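PDB 4MDB: mariner Mos1 transposase from Drosophila mauritiana, which mediates cut-and-paste transposition of the Mos1 element, its catalytic domain cutting and joining DNA with the help of divalent magnesium or manganese ions. Local coordinates for residues 96-99 with 100-104; 108-111 with 112-116; 11-14 with 15-19; 20-23 with 24-27; 4-7 with 8-11. The protein carries 1 engineered substitution. All blocks are in the same frame, centred on the assembly; numbering follows the deposited sequence. Where two conformers were deposited one is given.

Contact 1. Residues 96-99 with 100-104; sequences AARY and QQQLI. Engineered in segment 96-99: Ala96 (natural residue Thr).
Tyr99 and Leu103 meet one turn apart near the start of helix 96-113, which lies against the central sheet of this RNase H-like catalytic domain. The Tyr99 ring swings out with CG opposite the backbone N (chi1 -163°). Leu103 comes over one face of it, CG standing 4.0 Å above the plane and shifted toward the rim, and its CD1 lies 4.0 Å from Tyr99 CE2. Gln102 approaches at roughly a right angle, amide and ring planes 71° apart. Its CG lies beside its backbone N (chi1 -74°) and the chain extends beyond, which carries OE1 to 3.4 Å from Tyr99 CD1; NE2 goes to Glu86. The ring also stacks with His134, and its OH bonds to His128, next to the metal-binding Asp129. The carbonyl of the engineered Ala96 accepts from Gln100 N, on the flank facing helix 137-146, where Gln100 NE2 bonds to Thr142. A water donates to both Ala97 O at 2.6 Å and Gln100 OE1 at 3.2 Å.

Contact 2. Residues 108-111 with 112-116; sequences RALQ and RKRPE
The guanidinium of Arg114 is carried on a stem that packs on Leu110, whose CD1 touches Arg114 CG at 3.8 Å. At its edge lies a carbonyl of the same segment: NH1 donates to Lys113 O at 3.1 Å, with the oxygen almost exactly in the guanidinium plane. Seen from the acceptor the fit is poorer, since the donor stands well above the carbonyl plane. NE of the same group forms a salt bridge with Asp78. The aliphatic part of Arg114 crosses Leu110 at about a right angle, and a bend at chi2 (-73°) turns the chain beyond CG back toward its own preceding carbonyl. All this happens where helix 96-113 ends and Arg114, leaving helical torsions, becomes the N-cap residue of the short helix 115-118. The last turn shares its bonds: Leu110 O accepts from Arg114 N at 2.8 Å and weakly from Lys113 N at 3.3 Å, and Lys113 N also bonds to Ala109 O at 2.9 Å. The methyl of Ala109 and the Leu110 side chain face Ile83 of strand 81-87.

Contact 3. Residues 11-14 with 15-19; sequences RRKN and TCEIL
The middle of helix 6-25, the first helix of the catalytic domain, illustrates how a threonine can bond back to its own helix. Thr15 OG1 donates to Arg11 O at 2.8 Å, and Thr15 N reaches the same oxygen, also at 2.8 Å, from the opposite face of the carbonyl plane. The hydroxyl is brought there by its position beside the backbone N (chi1 -62°). Arg11 and Thr15 lie side by side and point the same way, Arg11 CG being 4.0 Å from Thr15 OG1. Lys13 extends fully and crosses Glu17 obliquely; its CE lies 3.7 Å from Glu17 OE1, whereas its NZ, at 4.2 Å from that oxygen, is beyond salt-bridge distance and pairs with Asp220 instead. Arg12 has a salt bridge to Asp159 and donates to the carbonyls of Gly221 and Lys222. Cys16 packs on Cys216 and Val217 of helix 209-218, while Arg11, on another side of the helix, touches Asn130 and Ala155, which line the raltegravir pocket.

Contact 4. Residues 20-23 with 24-27; sequences LSRY and KRKS
Arg25 folds back over the preceding turn because its chain bends at chi3 (-91°), laying the guanidinium over the backbone of Ser21 and Arg22. Arg22 CA sits 3.4 Å from that plane and Ser21 O 3.6 Å, on the same face and both toward the rim. Arg22 does the reverse: extended all the way to NE, with CG opposite its own N (chi1 177°), it reaches away from the helix. A water in its guanidinium plane accepts from Arg22 NE at 3.1 Å and donates to Lys26 O at 2.7 Å. Here helix 6-25 ends, Lys26 being the first residue to leave helical torsions, though its N still donates to Arg22 O at 2.9 Å. Tyr23 and Ser27 meet obliquely, Ser27 OG 3.3 Å from Tyr23 CE1. The extended Lys24 chain passes obliquely over Leu20, its NZ 3.8 Å from Leu20 CD2 and in a long, weak ion pair with Glu214. Arg22 also forms a salt bridge with Glu149 and a cation-pi contact with Phe28, while Tyr23 rests on Trp213. The several basic residues of this last turn point different ways; their charges are probably favourable near the partial negative charge of the helix C-terminus.

Contact 5. Residues 4-7 with 8-11; sequences LNER and QMER
Gln8 and Asn5 form a capping box at the N-terminus of helix 6-25, and the Gln8 side chain shows how one is built. Its CB lies 3.4 Å from Asn5 OD1. CG, set beside the backbone N (chi1 -64°), comes still closer to that oxygen. From there the extended chain carries CD across the Asn5 amide, the two amide planes stacked 27° apart, with CD 3.5 Å from Asn5 CG. At the tip OE1 accepts from Asn5 N at 2.9 Å, the donor standing above the plane of the amide. NE2 meets Asn5 ND2 at 3.5 Å, a contact of two donors without a hydrogen bond, and then Arg7 NH2, where guanidinium and amide are turned steeply against each other. The reciprocal bond runs from Gln8 N to Asn5 OD1 at 2.9 Å, nearly in line with the side-chain C=O. Leu4 flanks the box, its CD2 3.8 Å from Gln8 OE1, and rests on Tyr223 from the C-terminal end of the chain. Met9 curls back at chi3 (-79°), so that its CE meets Glu6 OE1 at 3.5 Å, while its CG packs against Leu4 CB at 3.6 Å.

In the fold
Five local contacts sample two helices of one RNase H-like domain. Contacts 5, 3 and 4 follow helix 6-25 from start to end; contacts 1 and 2 take the start of helix 96-113 and its end, where the chain passes into helix 115-118. Contacts 4 and 5 are surface contacts: contact 5 opens the helix with reciprocal amide caps, contact 4 surrounds its last turn with basic side chains and a bridging water. The partly buried three differ: aromatic-aliphatic packing near the metal site in contact 1, an arginine stem on leucine in contact 2, a doubly bonded carbonyl in contact 3. Arg11, shared by contacts 3 and 5, lies near the bound drug. Contacts 2 and 5 have centres about 37 Å apart.

Contact 1. Residues 96-99 with 100-104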
loop_
_atom_site.group_PDB
_atom_site.type_symbol
_atom_site.label_atom_id
_atom_site.label_comp_id
_atom_site.label_asym_id
_atom_site.label_seq_id
_atom_site.Cartn_x
_atom_site.Cartn_y
_atom_site.Cartn_z
ATOM N N ALA A 96 5.221 13.063 9.654
ATOM C CA ALA A 96 3.804 13.211 10.013
ATOM C C ALA A 96 3.028 14.243 9.135
ATOM O O ALA A 96 1.911 13.938 8.607
ATOM C CB ALA A 96 3.695 13.490 11.517
ATOM N N ALA A 97 3.593 15.447 8.916
ATOM C CA ALA A 97 2.901 16.500 8.194
ATOM C C ALA A 97 2.758 16.193 6.712
ATOM O O ALA A 97 1.736 16.509 6.074
ATOM C CB ALA A 97 3.616 17.859 8.378
ATOM N N ARG A 98 3.804 15.578 6.167
ATOM C CA ARG A 98 3.787 15.188 4.774
ATOM C C ARG A 98 2.776 14.101 4.546
ATOM O O ARG A 98 2.090 14.146 3.528
ATOM C CB ARG A 98 5.127 14.705 4.290
ATOM C CG ARG A 98 5.068 14.517 2.763
ATOM C CD ARG A 98 6.430 14.191 2.184
ATOM N NE ARG A 98 7.386 15.234 2.553
ATOM C CZ ARG A 98 7.571 16.349 1.861
ATOM N NH1 ARG A 98 6.899 16.582 0.720
ATOM N NH2 ARG A 98 8.466 17.226 2.307
ATOM N N TYR A 99 2.686 13.151 5.468
ATOM C CA TYR A 99 1.753 12.009 5.247
ATOM C C TYR A 99 0.303 12.539 5.316
ATOM O O TYR A 99 -0.556 12.084 4.537
ATOM C CB TYR A 99 1.951 10.864 6.234
ATOM C CG TYR A 99 1.312 9.592 5.772
ATOM C CD1 TYR A 99 1.702 8.982 4.665
ATOM C CD2 TYR A 99 0.326 8.992 6.526
ATOM C CE1 TYR A 99 1.100 7.775 4.264
ATOM C CE2 TYR A 99 -0.288 7.817 6.110
ATOM C CZ TYR A 99 0.161 7.212 4.992
ATOM O OH TYR A 99 -0.386 5.981 4.566
ATOM N N GLN A 100 0.046 13.464 6.249
ATOM C CA GLN A 100 -1.283 14.037 6.391
ATOM C C GLN A 100 -1.695 14.705 5.105
ATOM O O GLN A 100 -2.795 14.477 4.607
ATOM C CB GLN A 100 -1.268 15.035 7.565
ATOM C CG GLN A 100 -2.459 15.917 7.788
ATOM C CD GLN A 100 -2.321 16.525 9.174
ATOM O OE1 GLN A 100 -1.305 17.153 9.508
ATOM N NE2 GLN A 100 -3.272 16.246 10.009
ATOM N N GLN A 101 -0.798 15.496 4.522
ATOM C CA GLN A 101 -1.062 16.153 3.261
ATOM C C GLN A 101 -1.240 15.185 2.072
ATOM O O GLN A 101 -2.081 15.382 1.212
ATOM C CB GLN A 101 0.017 17.199 2.960
ATOM C CG GLN A 101 -0.424 18.156 1.909
ATOM C CD GLN A 101 -1.791 18.816 2.269
ATOM O OE1 GLN A 101 -2.007 19.313 3.393
ATOM N NE2 GLN A 101 -2.724 18.739 1.341
ATOM N N GLN A 102 -0.444 14.119 2.063
ATOM C CA GLN A 102 -0.646 13.088 1.117
ATOM C C GLN A 102 -2.049 12.454 1.172
ATOM O O GLN A 102 -2.586 12.172 0.118
ATOM C CB GLN A 102 0.437 12.037 1.321
ATOM C CG GLN A 102 1.807 12.538 0.794
ATOM C CD GLN A 102 2.888 11.520 0.993
ATOM O OE1 GLN A 102 2.818 10.718 1.925
ATOM N NE2 GLN A 102 3.893 11.525 0.134
ATOM N N LEU A 103 -2.524 12.151 2.352
ATOM C CA LEU A 103 -3.836 11.525 2.496
ATOM C C LEU A 103 -4.899 12.459 1.974
ATOM O O LEU A 103 -5.831 12.021 1.312
ATOM C CB LEU A 103 -4.126 11.121 3.906
ATOM C CG LEU A 103 -3.241 10.058 4.580
ATOM C CD1 LEU A 103 -3.663 9.880 5.992
ATOM C CD2 LEU A 103 -3.393 8.757 3.835
ATOM N N ILE A 104 -4.757 13.749 2.319
ATOM C CA ILE A 104 -5.705 14.748 1.781
ATOM C C ILE A 104 -5.676 14.827 0.253
ATOM O O ILE A 104 -6.717 14.862 -0.390
ATOM C CB ILE A 104 -5.498 16.097 2.465
ATOM C CG1 ILE A 104 -5.959 16.002 3.920
ATOM C CG2 ILE A 104 -6.201 17.228 1.693
ATOM C CD1 ILE A 104 -5.401 17.085 4.840
HETATM O O HOH W 1 0.269 18.425 7.029
#

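Contact 2. Residues 108-111 with 112-116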
loop_
_atom_site.group_PDB
_atom_site.type_symbol
_atom_site.label_atom_id
_atom_site.label_comp_id
_atom_site.label_asym_id
_atom_site.label_seq_id
_atom_site.Cartn_x
_atom_site.Cartn_y
_atom_site.Cartn_z
ATOM N N ARG A 108 -8.567 13.620 -2.780
ATOM C CA ARG A 108 -8.967 14.376 -3.975
ATOM C C ARG A 108 -8.896 13.523 -5.247
ATOM O O ARG A 108 -9.849 13.485 -6.029
ATOM C CB ARG A 108 -8.106 15.636 -4.114
ATOM C CG ARG A 108 -8.286 16.687 -3.040
ATOM C CD ARG A 108 -8.024 18.015 -3.783
ATOM N NE ARG A 108 -8.013 19.183 -2.930
ATOM C CZ ARG A 108 -8.153 20.430 -3.379
ATOM N NH1 ARG A 108 -8.348 20.678 -4.685
ATOM N NH2 ARG A 108 -8.112 21.440 -2.512
ATOM N N ALA A 109 -7.806 12.754 -5.418
ATOM C CA ALA A 109 -7.658 11.841 -6.502
ATOM C C ALA A 109 -8.749 10.773 -6.533
ATOM O O ALA A 109 -9.293 10.460 -7.574
ATOM C CB ALA A 109 -6.290 11.204 -6.468
ATOM N N LEU A 110 -9.089 10.221 -5.363
ATOM C CA LEU A 110 -10.081 9.175 -5.228
ATOM C C LEU A 110 -11.468 9.724 -5.681
ATOM O O LEU A 110 -12.183 9.031 -6.414
ATOM C CB LEU A 110 -10.196 8.816 -3.770
ATOM C CG LEU A 110 -10.473 7.459 -3.215
ATOM C CD1 LEU A 110 -10.010 6.297 -4.064
ATOM C CD2 LEU A 110 -9.647 7.445 -1.909
ATOM N N GLN A 111 -11.791 10.948 -5.285
ATOM C CA GLN A 111 -13.070 11.581 -5.705
ATOM C C GLN A 111 -13.186 11.708 -7.227
ATOM O O GLN A 111 -14.228 11.438 -7.842
ATOM C CB GLN A 111 -13.167 12.989 -5.151
ATOM C CG GLN A 111 -14.279 13.245 -4.200
ATOM C CD GLN A 111 -13.931 12.740 -2.869
ATOM O OE1 GLN A 111 -13.903 11.533 -2.647
ATOM N NE2 GLN A 111 -13.631 13.645 -1.966
ATOM N N ARG A 112 -12.094 12.122 -7.831
ATOM C CA ARG A 112 -12.010 12.281 -9.258
ATOM C C ARG A 112 -11.993 10.983 -10.047
ATOM O O ARG A 112 -12.518 10.902 -11.158
ATOM C CB ARG A 112 -10.742 13.100 -9.564
ATOM C CG ARG A 112 -10.577 13.439 -11.049
ATOM C CD ARG A 112 -9.404 14.409 -11.254
ATOM N NE ARG A 112 -8.129 13.860 -10.780
ATOM C CZ ARG A 112 -7.408 12.965 -11.396
ATOM N NH1 ARG A 112 -7.754 12.435 -12.570
ATOM N NH2 ARG A 112 -6.288 12.562 -10.811
ATOM N N LYS A 113 -11.361 9.924 -9.510
ATOM C CA LYS A 113 -11.115 8.701 -10.284
ATOM C C LYS A 113 -11.975 7.502 -9.910
ATOM O O LYS A 113 -11.977 6.525 -10.633
ATOM C CB LYS A 113 -9.662 8.272 -10.149
ATOM C CG LYS A 113 -8.711 9.077 -10.980
ATOM C CD LYS A 113 -7.342 8.855 -10.416
ATOM C CE LYS A 113 -6.803 7.549 -10.980
ATOM N NZ LYS A 113 -6.998 7.523 -12.448
ATOM N N ARG A 114 -12.641 7.589 -8.775
ATOM C CA ARG A 114 -13.492 6.529 -8.261
ATOM C C ARG A 114 -14.884 7.006 -7.890
ATOM O O ARG A 114 -15.211 7.286 -6.728
ATOM C CB ARG A 114 -12.794 5.872 -7.071
ATOM C CG ARG A 114 -11.448 5.277 -7.422
ATOM C CD ARG A 114 -11.506 3.992 -8.240
ATOM N NE ARG A 114 -10.206 3.359 -8.470
ATOM C CZ ARG A 114 -9.337 3.661 -9.431
ATOM N NH1 ARG A 114 -9.574 4.649 -10.322
ATOM N NH2 ARG A 114 -8.210 3.049 -9.527
ATOM N N PRO A 115 -15.777 7.099 -8.890
ATOM C CA PRO A 115 -17.162 7.557 -8.623
ATOM C C PRO A 115 -17.949 6.897 -7.497
ATOM O O PRO A 115 -18.770 7.545 -6.846
ATOM C CB PRO A 115 -17.861 7.322 -9.990
ATOM C CG PRO A 115 -16.741 7.504 -10.993
ATOM C CD PRO A 115 -15.546 6.852 -10.319
ATOM N N GLU A 116 -17.758 5.616 -7.283
ATOM C CA GLU A 116 -18.380 4.921 -6.155
ATOM C C GLU A 116 -18.028 5.588 -4.840
ATOM O O GLU A 116 -18.811 5.573 -3.901
ATOM C CB GLU A 116 -17.981 3.436 -6.192
ATOM C CG GLU A 116 -16.470 3.138 -6.111
ATOM C CD GLU A 116 -15.650 3.166 -7.455
ATOM O OE1 GLU A 116 -14.754 2.295 -7.570
ATOM O OE2 GLU A 116 -15.811 4.036 -8.363
#

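Contact 3. Residues 11-14 with 15-19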
loop_
_atom_site.group_PDB
_atom_site.type_symbol
_atom_site.label_atom_id
_atom_site.label_comp_id
_atom_site.label_asym_id
_atom_site.label_seq_id
_atom_site.Cartn_x
_atom_site.Cartn_y
_atom_site.Cartn_z
ATOM N N ARG A 11 0.594 -11.695 16.654
ATOM C CA ARG A 11 -0.128 -10.520 16.056
ATOM C C ARG A 11 -0.496 -10.820 14.595
ATOM O O ARG A 11 -1.683 -10.625 14.156
ATOM C CB ARG A 11 0.694 -9.254 16.140
ATOM C CG ARG A 11 -0.074 -7.995 15.629
ATOM C CD ARG A 11 0.228 -6.777 16.492
ATOM N NE ARG A 11 -0.189 -5.480 15.905
ATOM C CZ ARG A 11 0.619 -4.528 15.426
ATOM N NH1 ARG A 11 1.952 -4.686 15.380
ATOM N NH2 ARG A 11 0.076 -3.412 14.949
ATOM N N ARG A 12 0.447 -11.398 13.871
ATOM C CA ARG A 12 0.204 -11.802 12.446
ATOM C C ARG A 12 -0.919 -12.799 12.386
ATOM O O ARG A 12 -1.889 -12.643 11.655
ATOM C CB ARG A 12 1.429 -12.395 11.733
ATOM C CG ARG A 12 2.475 -11.360 11.321
ATOM C CD ARG A 12 3.838 -11.909 11.076
ATOM N NE ARG A 12 3.799 -12.949 10.076
ATOM C CZ ARG A 12 3.844 -12.770 8.760
ATOM N NH1 ARG A 12 3.856 -11.515 8.258
ATOM N NH2 ARG A 12 3.759 -13.794 7.946
ATOM N N LYS A 13 -0.852 -13.868 13.216
ATOM C CA LYS A 13 -1.896 -14.894 13.103
ATOM C C LYS A 13 -3.227 -14.354 13.480
ATOM O O LYS A 13 -4.235 -14.603 12.796
ATOM C CB LYS A 13 -1.557 -16.171 13.970
ATOM C CG LYS A 13 -2.421 -17.323 13.722
ATOM C CD LYS A 13 -2.204 -18.389 14.787
ATOM C CE LYS A 13 -3.007 -19.573 14.377
ATOM N NZ LYS A 13 -3.120 -20.616 15.460
ATOM N N ASN A 14 -3.260 -13.594 14.549
ATOM C CA ASN A 14 -4.520 -13.066 15.079
ATOM C C ASN A 14 -5.177 -12.075 14.062
ATOM O O ASN A 14 -6.390 -12.148 13.808
ATOM C CB ASN A 14 -4.303 -12.321 16.385
ATOM C CG ASN A 14 -4.040 -13.272 17.556
ATOM O OD1 ASN A 14 -4.248 -14.500 17.431
ATOM N ND2 ASN A 14 -3.613 -12.712 18.702
ATOM N N THR A 15 -4.323 -11.241 13.495
ATOM C CA THR A 15 -4.790 -10.226 12.453
ATOM C C THR A 15 -5.356 -10.963 11.253
ATOM O O THR A 15 -6.485 -10.657 10.800
ATOM C CB THR A 15 -3.682 -9.291 12.085
ATOM O OG1 THR A 15 -3.319 -8.570 13.296
ATOM C CG2 THR A 15 -4.130 -8.276 10.985
ATOM N N CYS A 16 -4.615 -11.950 10.745
ATOM C CA CYS A 16 -5.129 -12.738 9.615
ATOM C C CYS A 16 -6.449 -13.485 9.919
ATOM O O CYS A 16 -7.310 -13.620 9.067
ATOM C CB CYS A 16 -4.102 -13.699 9.082
ATOM S SG CYS A 16 -2.691 -12.814 8.370
ATOM N N GLU A 17 -6.578 -14.041 11.140
ATOM C CA GLU A 17 -7.856 -14.699 11.509
ATOM C C GLU A 17 -9.060 -13.764 11.424
ATOM O O GLU A 17 -10.126 -14.152 10.897
ATOM C CB GLU A 17 -7.779 -15.275 12.950
ATOM C CG GLU A 17 -6.895 -16.515 13.038
ATOM C CD GLU A 17 -6.833 -17.082 14.469
ATOM O OE1 GLU A 17 -6.507 -18.279 14.592
ATOM O OE2 GLU A 17 -7.169 -16.355 15.448
ATOM N N ILE A 18 -8.864 -12.554 11.931
ATOM C CA ILE A 18 -9.885 -11.513 11.994
ATOM C C ILE A 18 -10.250 -11.152 10.549
ATOM O O ILE A 18 -11.456 -11.086 10.207
ATOM C CB ILE A 18 -9.433 -10.285 12.770
ATOM C CG1 ILE A 18 -9.306 -10.598 14.272
ATOM C CG2 ILE A 18 -10.382 -9.093 12.600
ATOM C CD1 ILE A 18 -8.471 -9.564 14.985
ATOM N N LEU A 19 -9.245 -10.882 9.712
ATOM C CA LEU A 19 -9.532 -10.432 8.322
ATOM C C LEU A 19 -10.226 -11.549 7.517
ATOM O O LEU A 19 -11.216 -11.310 6.774
ATOM C CB LEU A 19 -8.249 -9.963 7.648
ATOM C CG LEU A 19 -7.617 -8.730 8.259
ATOM C CD1 LEU A 19 -6.202 -8.500 7.712
ATOM C CD2 LEU A 19 -8.506 -7.520 8.083
#

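Contact 4. Residues 20-23 with 24-27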
loop_
_atom_site.group_PDB
_atom_site.type_symbol
_atom_site.label_atom_id
_atom_site.label_comp_id
_atom_site.label_asym_id
_atom_site.label_seq_id
_atom_site.Cartn_x
_atom_site.Cartn_y
_atom_site.Cartn_z
ATOM N N LEU A 20 -9.756 -12.784 7.703
ATOM C CA LEU A 20 -10.276 -13.939 6.963
ATOM C C LEU A 20 -11.674 -14.250 7.356
ATOM O O LEU A 20 -12.526 -14.469 6.479
ATOM C CB LEU A 20 -9.398 -15.189 7.201
ATOM C CG LEU A 20 -9.614 -16.341 6.217
ATOM C CD1 LEU A 20 -9.306 -15.963 4.763
ATOM C CD2 LEU A 20 -8.626 -17.440 6.673
ATOM N N SER A 21 -11.972 -14.184 8.650
ATOM C CA SER A 21 -13.353 -14.423 9.097
ATOM C C SER A 21 -14.326 -13.317 8.645
ATOM O O SER A 21 -15.458 -13.578 8.248
ATOM C CB SER A 21 -13.470 -14.682 10.590
ATOM O OG SER A 21 -13.196 -13.534 11.294
ATOM N N ARG A 22 -13.868 -12.087 8.663
ATOM C CA ARG A 22 -14.660 -10.986 8.063
ATOM C C ARG A 22 -14.897 -11.245 6.595
ATOM O O ARG A 22 -16.015 -11.115 6.104
ATOM C CB ARG A 22 -13.980 -9.629 8.220
ATOM C CG ARG A 22 -14.791 -8.500 7.513
ATOM C CD ARG A 22 -14.145 -7.208 7.839
ATOM N NE ARG A 22 -14.783 -6.077 7.142
ATOM C CZ ARG A 22 -14.403 -4.808 7.313
ATOM N NH1 ARG A 22 -13.362 -4.537 8.069
ATOM N NH2 ARG A 22 -15.026 -3.850 6.683
ATOM N N TYR A 23 -13.847 -11.585 5.855
ATOM C CA TYR A 23 -13.927 -11.836 4.423
ATOM C C TYR A 23 -14.949 -12.880 4.116
ATOM O O TYR A 23 -15.702 -12.716 3.186
ATOM C CB TYR A 23 -12.563 -12.179 3.844
ATOM C CG TYR A 23 -12.588 -12.720 2.446
ATOM C CD1 TYR A 23 -12.812 -11.888 1.323
ATOM C CD2 TYR A 23 -12.468 -14.080 2.230
ATOM C CE1 TYR A 23 -12.856 -12.396 0.041
ATOM C CE2 TYR A 23 -12.532 -14.600 0.950
ATOM C CZ TYR A 23 -12.734 -13.793 -0.139
ATOM O OH TYR A 23 -12.767 -14.398 -1.364
ATOM N N LYS A 24 -14.955 -13.936 4.925
ATOM C CA LYS A 24 -15.885 -15.053 4.679
ATOM C C LYS A 24 -17.326 -14.627 4.893
ATOM O O LYS A 24 -18.206 -15.110 4.172
ATOM C CB LYS A 24 -15.477 -16.238 5.544
ATOM C CG LYS A 24 -14.167 -16.827 4.996
ATOM C CD LYS A 24 -13.712 -18.007 5.808
ATOM C CE LYS A 24 -12.557 -18.767 5.165
ATOM N NZ LYS A 24 -11.859 -19.440 6.293
ATOM N N ARG A 25 -17.582 -13.759 5.861
ATOM C CA ARG A 25 -18.934 -13.263 6.109
ATOM C C ARG A 25 -19.339 -12.373 4.924
ATOM O O ARG A 25 -20.411 -12.540 4.394
ATOM C CB ARG A 25 -19.055 -12.495 7.416
ATOM C CG ARG A 25 -19.189 -13.361 8.670
ATOM C CD ARG A 25 -19.326 -12.585 9.997
ATOM N NE ARG A 25 -18.040 -12.302 10.653
ATOM C CZ ARG A 25 -17.366 -11.143 10.637
ATOM N NH1 ARG A 25 -16.196 -11.053 11.296
ATOM N NH2 ARG A 25 -17.840 -10.073 9.987
ATOM N N LYS A 26 -18.461 -11.433 4.498
ATOM C CA LYS A 26 -18.826 -10.481 3.435
ATOM C C LYS A 26 -17.590 -9.933 2.811
ATOM O O LYS A 26 -16.916 -9.218 3.469
ATOM C CB LYS A 26 -19.672 -9.348 3.947
ATOM C CG LYS A 26 -20.191 -8.407 2.852
ATOM C CD LYS A 26 -20.800 -7.195 3.517
ATOM C CE LYS A 26 -21.416 -6.212 2.559
ATOM N NZ LYS A 26 -21.171 -4.826 3.112
ATOM N N SER A 27 -17.268 -10.339 1.596
ATOM C CA SER A 27 -16.049 -9.810 0.977
ATOM C C SER A 27 -16.032 -8.314 0.900
ATOM O O SER A 27 -17.017 -7.715 0.479
ATOM C CB SER A 27 -15.815 -10.373 -0.422
ATOM O OG SER A 27 -14.668 -9.833 -0.975
HETATM O O HOH W 2 -17.042 -7.278 5.305
#

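Contact 5. Residues 4-7 with 8-11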
loop_
_atom_site.group_PDB
_atom_site.type_symbol
_atom_site.label_atom_id
_atom_site.label_comp_id
_atom_site.label_asym_id
_atom_site.label_seq_id
_atom_site.Cartn_x
_atom_site.Cartn_y
_atom_site.Cartn_z
ATOM N N LEU A 4 10.985 -13.744 13.172
ATOM C CA LEU A 4 9.866 -13.236 13.925
ATOM C C LEU A 4 9.887 -13.774 15.352
ATOM O O LEU A 4 10.106 -14.970 15.589
ATOM C CB LEU A 4 8.553 -13.653 13.254
ATOM C CG LEU A 4 8.258 -13.101 11.846
ATOM C CD1 LEU A 4 7.192 -13.912 11.132
ATOM C CD2 LEU A 4 7.839 -11.642 11.949
ATOM N N ASN A 5 9.588 -12.934 16.308
ATOM C CA ASN A 5 9.463 -13.466 17.650
ATOM C C ASN A 5 8.024 -13.849 17.946
ATOM O O ASN A 5 7.140 -13.686 17.074
ATOM C CB ASN A 5 9.983 -12.431 18.670
ATOM C CG ASN A 5 9.191 -11.140 18.666
ATOM O OD1 ASN A 5 8.002 -11.108 18.421
ATOM N ND2 ASN A 5 9.863 -10.072 19.030
ATOM N N GLU A 6 7.787 -14.288 19.171
ATOM C CA GLU A 6 6.510 -14.805 19.575
ATOM C C GLU A 6 5.387 -13.773 19.466
ATOM O O GLU A 6 4.306 -14.086 18.962
ATOM C CB GLU A 6 6.581 -15.397 20.979
ATOM C CG GLU A 6 7.381 -16.714 20.984
ATOM C CD GLU A 6 6.788 -17.824 20.090
ATOM O OE1 GLU A 6 7.558 -18.628 19.481
ATOM O OE2 GLU A 6 5.540 -17.907 20.014
ATOM N N ARG A 7 5.672 -12.560 19.919
ATOM C CA ARG A 7 4.697 -11.437 19.885
ATOM C C ARG A 7 4.295 -11.143 18.432
ATOM O O ARG A 7 3.128 -11.002 18.123
ATOM C CB ARG A 7 5.345 -10.154 20.457
ATOM C CG ARG A 7 4.407 -8.965 20.593
ATOM C CD ARG A 7 5.159 -7.728 21.118
ATOM N NE ARG A 7 6.250 -7.372 20.195
ATOM C CZ ARG A 7 7.551 -7.263 20.506
ATOM N NH1 ARG A 7 8.004 -7.393 21.766
ATOM N NH2 ARG A 7 8.416 -6.987 19.527
ATOM N N GLN A 8 5.279 -11.132 17.565
ATOM C CA GLN A 8 5.086 -10.790 16.134
ATOM C C GLN A 8 4.276 -11.855 15.402
ATOM O O GLN A 8 3.401 -11.531 14.557
ATOM C CB GLN A 8 6.402 -10.560 15.453
ATOM C CG GLN A 8 7.195 -9.335 16.005
ATOM C CD GLN A 8 8.675 -9.348 15.707
ATOM O OE1 GLN A 8 9.225 -10.295 15.190
ATOM N NE2 GLN A 8 9.348 -8.265 16.080
ATOM N N MET A 9 4.557 -13.108 15.715
ATOM C CA MET A 9 3.838 -14.220 15.041
ATOM C C MET A 9 2.429 -14.266 15.576
ATOM O O MET A 9 1.472 -14.537 14.826
ATOM C CB MET A 9 4.579 -15.555 15.251
ATOM C CG MET A 9 5.900 -15.660 14.523
ATOM S SD MET A 9 6.663 -17.291 14.727
ATOM C CE MET A 9 7.378 -17.151 16.347
ATOM N N GLU A 10 2.225 -13.945 16.843
ATOM C CA GLU A 10 0.881 -13.992 17.431
ATOM C C GLU A 10 0.011 -12.881 16.783
ATOM O O GLU A 10 -1.141 -13.151 16.397
ATOM C CB GLU A 10 0.996 -13.873 18.935
ATOM C CG GLU A 10 -0.058 -13.248 19.788
ATOM C CD GLU A 10 0.508 -13.035 21.213
ATOM O OE1 GLU A 10 0.897 -11.896 21.555
ATOM O OE2 GLU A 10 0.678 -14.015 21.974
ATOM N N ARG A 11 0.594 -11.695 16.654
ATOM C CA ARG A 11 -0.128 -10.520 16.056
ATOM C C ARG A 11 -0.496 -10.820 14.595
ATOM O O ARG A 11 -1.683 -10.625 14.156
ATOM C CB ARG A 11 0.694 -9.254 16.140
ATOM C CG ARG A 11 -0.074 -7.995 15.629
ATOM C CD ARG A 11 0.228 -6.777 16.492
ATOM N NE ARG A 11 -0.189 -5.480 15.905
ATOM C CZ ARG A 11 0.619 -4.528 15.426
ATOM N NH1 ARG A 11 1.952 -4.686 15.380
ATOM N NH2 ARG A 11 0.076 -3.412 14.949
#